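Local coordinates for uncharacterized protein XCC1541 (Xanthomonas campestris pv. campestris, PDB 2QJW) that has no established substrate but is probably a serine-type hydrolase of the alpha/beta hydrolase superfamily, at residues Q61-I66 / S85-Q90; H11-G16 / G51-V56; A69-G74 / Q94-A99; K21-A26 / H36-F41. All coordinates share one frame; numbering follows the deposited sequence.

In the fold
The four contacts tie the connecting segments of one parallel six-stranded sheet together. Contact 4 closes first along the chain, nested inside the loop that contact 2 closes, and joins helix 20-31 to the end of edge strand 35-37. Contacts 1 and 3 follow, their segments alternating, and both set helix 56-71 against helix 83-92 or the loop behind it, with centres about 11 Å apart. Contact 2 lies about 12 Å from contact 1, centre to centre, and touches it through Val-56 and Tyr-86. Contacts 2 and 3 are farthest apart, about 23 Å between centres. Contacts 1 and 2 lie near the probable nucleophile elbow: Ile-87 touches it, and Phe-13 comes near without touching.

Contact 1: Q61-I66 / S85-Q90; sequences QRLLEI and SYIAAQ
Apolar packing carries this contact: Leu-63 of helix 56-71 lays its CD2 methyl against Ile-87 of helix 83-92. That methyl rests on Ile-87 CG1 at 3.7 Å and, as closely, on the terminal Ile-87 CD1. The same CD1 also lies 4.1 Å from Leu-63 CB, so the end of the isoleucine passes at a slant over the base of the leucine. In Leu-63 the CG branch lies opposite the backbone N (chi1 -176°), which carries CD2 over to the neighbouring helix. In Ile-87, CG1 sits between N and C (chi1 62°), while CD1 extends onward toward Leu-63.

A methyl-to-backbone contact is the second element. Leu-63 CD2 comes within 3.8 Å of Ala-88 N, reaching past the side chain of Ile-87 to the helix backbone itself. Ala-88 points its CB away from helix 56-71 and onto Leu-100, where a small residue probably lets the helix lie close to strand 99-103. Branched aliphatic residues suit the buried seam, since they fill it without bringing polar atoms that would need partners.

Polar groups find partners outside the seam. Arg-62 forms a salt bridge with Asp-43, and Ser-85 OG is hydrogen-bonded to Met-103 O. Leu-63 also touches Ile-8 of strand 6-10, while Ile-87 packs by the Gly-Xaa-Ser-Xaa-Gly segment that resembles a nucleophile elbow. Two helices packed side by side over one sheet face, one of them leaving such an elbow, are characteristic of the alpha/beta hydrolase fold.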
# COMPACT_ATOMS: atom_id res chain seq x y z
N GLN A 61 -0.33 16.75 24.68
CA GLN A 61 -1.38 17.61 25.27
C GLN A 61 -1.86 18.64 24.28
O GLN A 61 -3.08 18.86 24.18
CB GLN A 61 -0.87 18.29 26.54
CG GLN A 61 -1.90 19.22 27.19
CD GLN A 61 -3.08 18.47 27.78
OE1 GLN A 61 -2.94 17.31 28.19
NE2 GLN A 61 -4.24 19.13 27.86
N ARG A 62 -0.96 19.23 23.50
CA ARG A 62 -1.37 20.25 22.56
C ARG A 62 -2.28 19.63 21.48
O ARG A 62 -3.33 20.20 21.12
CB ARG A 62 -0.19 20.91 21.95
CG ARG A 62 -0.51 21.97 20.92
CD ARG A 62 0.65 22.75 20.45
NE ARG A 62 1.25 23.50 21.56
CZ ARG A 62 2.46 24.04 21.47
NH1 ARG A 62 3.15 23.99 20.34
NH2 ARG A 62 2.98 24.67 22.51
N LEU A 63 -1.85 18.51 20.90
CA LEU A 63 -2.69 17.84 19.91
C LEU A 63 -4.02 17.39 20.48
O LEU A 63 -5.03 17.50 19.81
CB LEU A 63 -1.95 16.66 19.28
CG LEU A 63 -2.70 15.95 18.18
CD1 LEU A 63 -3.20 16.90 17.07
CD2 LEU A 63 -1.83 14.85 17.56
N LEU A 64 -4.04 16.85 21.73
CA LEU A 64 -5.27 16.42 22.36
C LEU A 64 -6.28 17.60 22.41
O LEU A 64 -7.45 17.44 22.07
CB LEU A 64 -4.96 15.92 23.78
CG LEU A 64 -6.13 15.53 24.68
CD1 LEU A 64 -6.91 14.43 24.00
CD2 LEU A 64 -5.59 15.10 26.06
N GLU A 65 -5.78 18.76 22.80
CA GLU A 65 -6.64 19.92 22.95
C GLU A 65 -7.23 20.35 21.61
O GLU A 65 -8.42 20.65 21.50
CB GLU A 65 -5.85 21.05 23.60
CG GLU A 65 -5.68 20.76 25.11
CD GLU A 65 -4.88 21.83 25.88
OE1 GLU A 65 -4.54 22.88 25.31
OE2 GLU A 65 -4.63 21.60 27.08
N ILE A 66 -6.39 20.35 20.58
CA ILE A 66 -6.82 20.69 19.25
C ILE A 66 -7.82 19.68 18.67
O ILE A 66 -8.84 20.03 18.02
CB ILE A 66 -5.57 20.85 18.32
CG1 ILE A 66 -4.74 22.08 18.75
CG2 ILE A 66 -5.96 21.04 16.89
CD1 ILE A 66 -3.35 22.21 18.03
N SER A 85 3.21 11.10 13.84
CA SER A 85 2.39 9.91 13.83
C SER A 85 2.19 9.31 15.21
O SER A 85 1.10 8.84 15.52
CB SER A 85 2.98 8.83 12.90
OG SER A 85 2.88 9.26 11.57
N TYR A 86 3.28 9.29 15.98
CA TYR A 86 3.22 8.77 17.32
C TYR A 86 2.17 9.55 18.10
O TYR A 86 1.31 8.95 18.71
CB TYR A 86 4.56 8.92 17.99
CG TYR A 86 4.51 8.51 19.42
CD1 TYR A 86 4.53 7.18 19.80
CD2 TYR A 86 4.43 9.47 20.41
CE1 TYR A 86 4.49 6.77 21.16
CE2 TYR A 86 4.37 9.10 21.79
CZ TYR A 86 4.40 7.75 22.16
OH TYR A 86 4.35 7.44 23.48
N ILE A 87 2.19 10.87 18.05
CA ILE A 87 1.21 11.58 18.90
C ILE A 87 -0.23 11.49 18.35
O ILE A 87 -1.19 11.45 19.11
CB ILE A 87 1.61 13.04 19.19
CG1 ILE A 87 1.71 13.89 17.93
CG2 ILE A 87 2.92 13.05 20.00
CD1 ILE A 87 1.81 15.39 18.23
N ALA A 88 -0.38 11.39 17.02
CA ALA A 88 -1.71 11.22 16.43
C ALA A 88 -2.30 9.93 16.93
O ALA A 88 -3.44 9.84 17.35
CB ALA A 88 -1.60 11.27 14.88
N ALA A 89 -1.51 8.86 16.89
CA ALA A 89 -1.97 7.59 17.37
C ALA A 89 -2.35 7.60 18.85
O ALA A 89 -3.42 7.17 19.20
CB ALA A 89 -0.91 6.50 17.04
N GLN A 90 -1.52 8.17 19.68
CA GLN A 90 -1.80 8.21 21.12
C GLN A 90 -3.07 9.05 21.39
O GLN A 90 -3.92 8.63 22.19
CB GLN A 90 -0.61 8.75 21.93
CG GLN A 90 0.64 7.94 21.83
CD GLN A 90 0.51 6.54 22.41
OE1 GLN A 90 -0.40 6.23 23.17
NE2 GLN A 90 1.43 5.69 22.06

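Contact 2: H11-G16 / G51-V56; sequences HGFESG and GQLGDV
The loop after strand 6-10, which in alpha/beta hydrolases commonly contributes to the oxyanion hole and may do so here, lays the ring of Phe-13 against Leu-53 in the loop ahead of helix 56-71. Leu-53 CD2 makes a CH-pi contact, 3.8 Å from the centroid of the Phe-13 ring and only 10° off its normal, so the methyl sits almost squarely over the centre of one face. Glu-14 CG covers the opposite face, nearer the rim, and the aliphatic part of that glutamate serves while its carboxylate extends onward.

The far end of the ring meets backbone. Phe-13 CE1 approaches Leu-53 C at 3.5 Å, and Phe-13 CZ lies 3.7 Å from Gln-52 O, obliquely to the ring. The phenyl is carried across because CG lies opposite the backbone N (chi1 179°), extending it from the loop. A flat, apolar ring suits a place where one methyl and a stretch of peptide must be covered together.

Both loops are shaped by turns. Gly-12 to Ser-15 forms a type II beta turn, closed by Ser-15 N to Gly-12 O at 3.1 Å; His-11 ND1 donates to the same oxygen at 2.7 Å, from the other face of its carbonyl plane. In the other loop a type I turn runs from Gly-51 to Gly-54, and Gly-54 has a positive phi (78°) that favours glycine. Asp-55 then stands at the N-cap of helix 56-71, its OD1 hydrogen-bonded to Gly-58 N, and Phe-13 also packs on Leu-83, just past the probable nucleophile.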
# COMPACT_ATOMS: atom_id res chain seq x y z
N HIS A 11 3.26 17.41 12.09
CA HIS A 11 4.63 17.31 11.60
C HIS A 11 5.57 16.56 12.51
O HIS A 11 5.32 16.41 13.69
CB HIS A 11 5.15 18.72 11.27
CG HIS A 11 5.53 19.57 12.47
ND1 HIS A 11 6.65 19.33 13.26
CD2 HIS A 11 4.90 20.62 13.02
CE1 HIS A 11 6.69 20.25 14.23
NE2 HIS A 11 5.63 21.03 14.11
N GLY A 12 6.67 16.05 11.93
CA GLY A 12 7.66 15.31 12.67
C GLY A 12 8.61 16.19 13.48
O GLY A 12 8.57 17.42 13.41
N PHE A 13 9.51 15.51 14.17
CA PHE A 13 10.47 16.16 15.04
C PHE A 13 11.39 17.08 14.26
O PHE A 13 11.92 16.72 13.20
CB PHE A 13 11.28 15.11 15.81
CG PHE A 13 12.31 15.69 16.73
CD1 PHE A 13 11.93 16.34 17.89
CD2 PHE A 13 13.66 15.57 16.45
CE1 PHE A 13 12.89 16.84 18.76
CE2 PHE A 13 14.62 16.07 17.32
CZ PHE A 13 14.23 16.73 18.47
N GLU A 14 11.55 18.30 14.74
CA GLU A 14 12.41 19.33 14.12
C GLU A 14 11.98 19.67 12.71
O GLU A 14 12.76 20.18 11.93
CB GLU A 14 13.91 18.96 14.15
CG GLU A 14 14.51 19.15 15.53
CD GLU A 14 15.97 18.77 15.63
OE1 GLU A 14 16.50 18.07 14.74
OE2 GLU A 14 16.57 19.14 16.65
N SER A 15 10.73 19.37 12.37
CA SER A 15 10.24 19.71 11.10
C SER A 15 9.42 20.92 11.50
O SER A 15 9.75 21.65 12.46
CB SER A 15 9.43 18.54 10.50
OG SER A 15 9.03 18.86 9.21
N GLY A 16 8.35 21.20 10.81
CA GLY A 16 7.49 22.31 11.18
C GLY A 16 6.24 22.17 10.36
O GLY A 16 6.16 21.28 9.53
N GLY A 51 13.69 15.81 27.29
CA GLY A 51 13.91 14.56 26.60
C GLY A 51 14.59 14.78 25.27
O GLY A 51 14.58 15.87 24.71
N GLN A 52 15.13 13.69 24.72
CA GLN A 52 15.83 13.78 23.44
C GLN A 52 14.90 14.14 22.24
O GLN A 52 15.39 14.59 21.23
CB GLN A 52 16.63 12.49 23.21
CG GLN A 52 17.77 12.31 24.27
CD GLN A 52 18.76 11.24 23.81
OE1 GLN A 52 19.08 11.23 22.63
NE2 GLN A 52 19.16 10.27 24.69
N LEU A 53 13.60 13.94 22.37
CA LEU A 53 12.65 14.37 21.32
C LEU A 53 11.81 15.57 21.82
O LEU A 53 10.71 15.77 21.37
CB LEU A 53 11.75 13.23 20.89
CG LEU A 53 12.55 12.13 20.17
CD1 LEU A 53 11.64 10.99 19.91
CD2 LEU A 53 13.17 12.67 18.89
N GLY A 54 12.33 16.28 22.79
CA GLY A 54 11.66 17.44 23.35
C GLY A 54 10.56 17.08 24.29
O GLY A 54 10.49 15.99 24.89
N ASP A 55 9.61 18.05 24.37
CA ASP A 55 8.49 17.95 25.25
C ASP A 55 7.38 17.14 24.61
O ASP A 55 6.35 17.70 24.14
CB ASP A 55 8.00 19.37 25.61
CG ASP A 55 7.00 19.40 26.65
OD1 ASP A 55 6.60 18.38 27.25
OD2 ASP A 55 6.55 20.58 26.86
N VAL A 56 7.57 15.83 24.57
CA VAL A 56 6.59 14.95 23.92
C VAL A 56 5.27 14.96 24.65
O VAL A 56 4.25 14.93 24.04
CB VAL A 56 7.17 13.52 23.73
CG1 VAL A 56 6.13 12.56 23.09
CG2 VAL A 56 8.38 13.62 22.88

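Contact 3: A69-G74 / Q94-A99; sequences AATEKG and QVPTRA
Thr-71 meets one flat group here, the peptide carbonyl of Pro-96: its CG2 methyl comes to 3.3 Å from Pro-96 O, a close fit for a methyl and an oxygen, and meets that oxygen nearly end-on, not over the face of the peptide. The neighbouring flat group, the Val-95 carbonyl, is used from above its plane, where Thr-97 OG1 donates a hydrogen bond of 3.1 Å to Val-95 O, standing 59° out of that plane. The puckered ring of Pro-96 lies a little farther off, its CD 4.4 Å from Thr-71 CG2.

In the alternating alpha/beta fold this contact joins the C-terminal end of helix 56-71 to the loop leading from helix 83-92 into strand 99-103. Thr-71 CG2 meets Val-95 CG2 at 3.6 Å, the two side chains reaching for each other end to end. Val-95 is modelled in two conformers, so its distances describe only one of them.

Pro-96, which lacks an amide hydrogen, needs no acceptor for its nitrogen and fits an extended, partly surface-lying segment. Val-95 also packs on Ala-67 and Arg-68, and Thr-71 on Val-76 of the next strand. Threonine suits the site because it offers both a methyl to the loop and a hydroxyl to its own helix. With OG1 set between N and C (chi1 62°), the hydroxyl turns back to bond Arg-68 O. The same Thr-71 OG1 also rests 3.6 Å from Val-95 CG2, whereas within the side chain CG2 alone reaches Pro-96 O.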
# COMPACT_ATOMS: atom_id res chain seq x y z
N ALA A 69 -11.28 19.93 20.50
CA ALA A 69 -12.03 21.07 19.98
C ALA A 69 -12.69 20.74 18.65
O ALA A 69 -13.85 21.10 18.37
CB ALA A 69 -11.09 22.31 19.83
N ALA A 70 -11.94 20.08 17.78
CA ALA A 70 -12.42 19.72 16.50
C ALA A 70 -13.58 18.72 16.57
O ALA A 70 -14.52 18.80 15.78
CB ALA A 70 -11.25 19.16 15.58
N THR A 71 -13.50 17.78 17.49
CA THR A 71 -14.56 16.75 17.60
C THR A 71 -15.83 17.38 18.12
O THR A 71 -16.88 16.78 17.96
CB THR A 71 -14.21 15.54 18.47
OG1 THR A 71 -13.98 15.98 19.81
CG2 THR A 71 -12.98 14.79 17.83
N GLU A 72 -15.77 18.59 18.69
CA GLU A 72 -17.01 19.28 19.14
C GLU A 72 -17.69 20.00 17.99
O GLU A 72 -18.75 20.63 18.17
CB GLU A 72 -16.69 20.23 20.33
CG GLU A 72 -16.23 19.43 21.52
CD GLU A 72 -15.61 20.17 22.65
OE1 GLU A 72 -15.67 21.41 22.64
OE2 GLU A 72 -15.08 19.47 23.57
N LYS A 73 -17.15 19.91 16.78
CA LYS A 73 -17.69 20.46 15.57
C LYS A 73 -18.04 19.39 14.53
O LYS A 73 -18.88 19.62 13.66
CB LYS A 73 -16.69 21.46 14.94
CG LYS A 73 -16.41 22.70 15.81
CD LYS A 73 -15.62 23.77 15.05
N GLY A 74 -17.45 18.20 14.62
CA GLY A 74 -17.67 17.19 13.61
C GLY A 74 -16.56 16.15 13.59
O GLY A 74 -15.73 16.16 14.49
N GLN A 94 -7.74 8.98 23.15
CA GLN A 94 -8.35 9.94 24.07
C GLN A 94 -9.48 10.80 23.55
O GLN A 94 -10.13 11.47 24.35
CB GLN A 94 -7.20 10.87 24.54
CG GLN A 94 -6.19 10.10 25.37
CD GLN A 94 -5.31 11.02 26.23
OE1 GLN A 94 -4.10 10.99 26.14
NE2 GLN A 94 -5.95 11.85 27.05
N VAL A 95 -9.70 10.80 22.23
CA VAL A 95 -10.73 11.55 21.58
C VAL A 95 -11.42 10.65 20.54
O VAL A 95 -10.80 9.73 20.02
CB VAL A 95 -10.16 12.87 20.92
CG1 VAL A 95 -9.54 12.61 19.54
CG2 VAL A 95 -11.23 13.93 20.81
N PRO A 96 -12.70 10.85 20.25
CA PRO A 96 -13.28 9.97 19.19
C PRO A 96 -12.69 10.41 17.84
O PRO A 96 -12.87 11.55 17.42
CB PRO A 96 -14.77 10.18 19.31
CG PRO A 96 -14.96 11.46 20.01
CD PRO A 96 -13.75 11.73 20.83
N THR A 97 -12.01 9.47 17.21
CA THR A 97 -11.26 9.71 15.99
C THR A 97 -11.86 8.87 14.90
O THR A 97 -12.13 7.70 15.09
CB THR A 97 -9.79 9.34 16.27
OG1 THR A 97 -9.31 10.12 17.37
CG2 THR A 97 -8.90 9.58 15.03
N ARG A 98 -12.10 9.49 13.74
CA ARG A 98 -12.72 8.85 12.62
C ARG A 98 -11.82 7.81 11.95
O ARG A 98 -12.24 6.76 11.51
CB ARG A 98 -13.20 9.88 11.57
CG ARG A 98 -13.92 9.29 10.41
CD ARG A 98 -15.18 8.56 10.77
NE ARG A 98 -15.77 7.81 9.69
CZ ARG A 98 -15.53 6.57 9.36
NH1 ARG A 98 -14.61 5.83 9.97
NH2 ARG A 98 -16.18 6.03 8.35
N ALA A 99 -10.55 8.20 11.83
CA ALA A 99 -9.52 7.38 11.12
C ALA A 99 -8.17 7.99 11.38
O ALA A 99 -8.06 9.14 11.82
CB ALA A 99 -9.77 7.36 9.61

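Contact 4: K21-A26 / H36-F41; sequences KVTALA and HERPDF
Ala-26 lies at the tight centre of this contact, its CB touching two side chains of segment 36-41 that lie next to each other on the strand side of the methyl: it is 3.7 Å from His-36 ND1 and equally 3.7 Å from Arg-38 NE. The contact belongs to the beta-alpha-beta unit of strand 6-10, helix 20-31 and strand 35-37, and it fastens the helix to the edge strand it leads into. Alanine is apt because the helix comes close here, 6.2 Å from Ala-26 CA to His-36 CA, and a single methyl fills the gap.

Both flat groups turn a face to that residue. The guanidinium of Arg-38 takes Ala-26 CB over one face, toward the rim, while the ring of His-36 lies beneath Ala-26 O, which stands 3.6 Å above the ring plane, over its centre. His-36 CG sits between N and C (chi1 51°), bringing the ring up to the helix, and Glu-30 OE1 is hydrogen-bonded to its NE2, helping to hold the ring's orientation.

Toward the first turns of the helix lies the more open, partly exposed side, with sparser apolar packing. Here Arg-38 CD is 3.7 Å from Val-22 O and 4.1 Å from Val-22 CG2. This methylene partly covers Val-22, and a bend at chi3 (-76°) directs the charged end over the partly exposed side of the helix. The hydroxyl of Thr-23 is already hydrogen-bonded to Ala-19 O, and Arg-38 NH1 has a weak bond to Pro-17 O. One close polar approach remains: at the edge of the guanidinium, near its plane, Thr-23 OG1 lies 3.1 Å from Arg-38 NH1.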
# COMPACT_ATOMS: atom_id res chain seq x y z
N LYS A 21 5.83 16.93 3.67
CA LYS A 21 4.82 15.86 3.70
C LYS A 21 3.49 16.33 4.31
O LYS A 21 2.44 16.00 3.76
CB LYS A 21 5.32 14.57 4.35
CG LYS A 21 6.44 13.94 3.53
CD LYS A 21 6.78 12.54 3.93
CE LYS A 21 7.32 12.48 5.33
NZ LYS A 21 8.59 13.17 5.56
N VAL A 22 3.51 17.09 5.41
CA VAL A 22 2.25 17.60 5.96
C VAL A 22 1.59 18.61 5.03
O VAL A 22 0.37 18.63 4.96
CB VAL A 22 2.34 18.16 7.41
CG1 VAL A 22 2.55 16.98 8.40
CG2 VAL A 22 3.41 19.27 7.51
N THR A 23 2.37 19.41 4.29
CA THR A 23 1.83 20.33 3.36
C THR A 23 1.13 19.55 2.25
O THR A 23 0.04 19.89 1.82
CB THR A 23 2.98 21.22 2.82
OG1 THR A 23 3.49 21.97 3.93
CG2 THR A 23 2.46 22.11 1.76
N ALA A 24 1.74 18.49 1.79
CA ALA A 24 1.12 17.63 0.78
C ALA A 24 -0.17 17.03 1.28
O ALA A 24 -1.15 16.96 0.54
CB ALA A 24 2.08 16.52 0.37
N LEU A 25 -0.20 16.59 2.52
CA LEU A 25 -1.41 16.02 3.06
C LEU A 25 -2.50 17.09 3.20
O LEU A 25 -3.68 16.78 3.01
CB LEU A 25 -1.21 15.33 4.40
CG LEU A 25 -0.29 14.12 4.44
CD1 LEU A 25 -0.49 13.41 5.82
CD2 LEU A 25 -0.50 13.18 3.26
N ALA A 26 -2.14 18.31 3.53
CA ALA A 26 -3.11 19.42 3.59
C ALA A 26 -3.71 19.68 2.20
O ALA A 26 -4.90 19.98 2.08
CB ALA A 26 -2.47 20.66 4.13
N HIS A 36 -8.77 21.44 7.32
CA HIS A 36 -7.46 20.94 7.79
C HIS A 36 -6.68 21.99 8.51
O HIS A 36 -6.89 23.20 8.31
CB HIS A 36 -6.67 20.41 6.62
CG HIS A 36 -6.58 21.36 5.48
ND1 HIS A 36 -5.56 22.26 5.37
CD2 HIS A 36 -7.42 21.58 4.45
CE1 HIS A 36 -5.76 23.00 4.29
NE2 HIS A 36 -6.89 22.61 3.71
N GLU A 37 -5.78 21.52 9.38
CA GLU A 37 -4.85 22.38 10.07
C GLU A 37 -3.57 21.60 10.35
O GLU A 37 -3.59 20.40 10.49
CB GLU A 37 -5.40 22.95 11.38
CG GLU A 37 -5.57 21.98 12.49
CD GLU A 37 -6.26 22.55 13.71
OE1 GLU A 37 -5.63 23.36 14.43
OE2 GLU A 37 -7.43 22.15 13.99
N ARG A 38 -2.45 22.34 10.43
CA ARG A 38 -1.12 21.82 10.68
C ARG A 38 -0.56 22.54 11.91
O ARG A 38 -0.01 23.66 11.77
CB ARG A 38 -0.26 22.07 9.47
CG ARG A 38 -0.59 21.13 8.32
CD ARG A 38 0.08 21.64 7.03
NE ARG A 38 -0.64 22.76 6.53
CZ ARG A 38 -0.19 23.59 5.59
NH1 ARG A 38 1.03 23.44 5.07
NH2 ARG A 38 -0.96 24.58 5.19
N PRO A 39 -0.77 21.96 13.09
CA PRO A 39 -0.30 22.67 14.28
C PRO A 39 1.23 22.79 14.32
O PRO A 39 1.93 21.92 13.83
CB PRO A 39 -0.80 21.82 15.42
CG PRO A 39 -2.00 21.02 14.83
CD PRO A 39 -1.54 20.74 13.44
N ASP A 40 1.70 23.82 14.97
CA ASP A 40 3.14 24.06 15.10
C ASP A 40 3.59 23.53 16.43
O ASP A 40 3.14 23.96 17.50
CB ASP A 40 3.36 25.55 15.02
CG ASP A 40 4.83 25.90 14.89
OD1 ASP A 40 5.67 25.11 15.38
OD2 ASP A 40 5.16 26.90 14.22
N PHE A 41 4.46 22.53 16.39
CA PHE A 41 5.03 21.96 17.58
C PHE A 41 6.53 22.31 17.73
O PHE A 41 7.20 21.65 18.55
CB PHE A 41 4.90 20.44 17.55
CG PHE A 41 3.50 19.94 17.36
CD1 PHE A 41 2.61 19.87 18.43
CD2 PHE A 41 3.08 19.44 16.10
CE1 PHE A 41 1.33 19.33 18.28
CE2 PHE A 41 1.81 18.97 15.94
CZ PHE A 41 0.93 18.91 17.03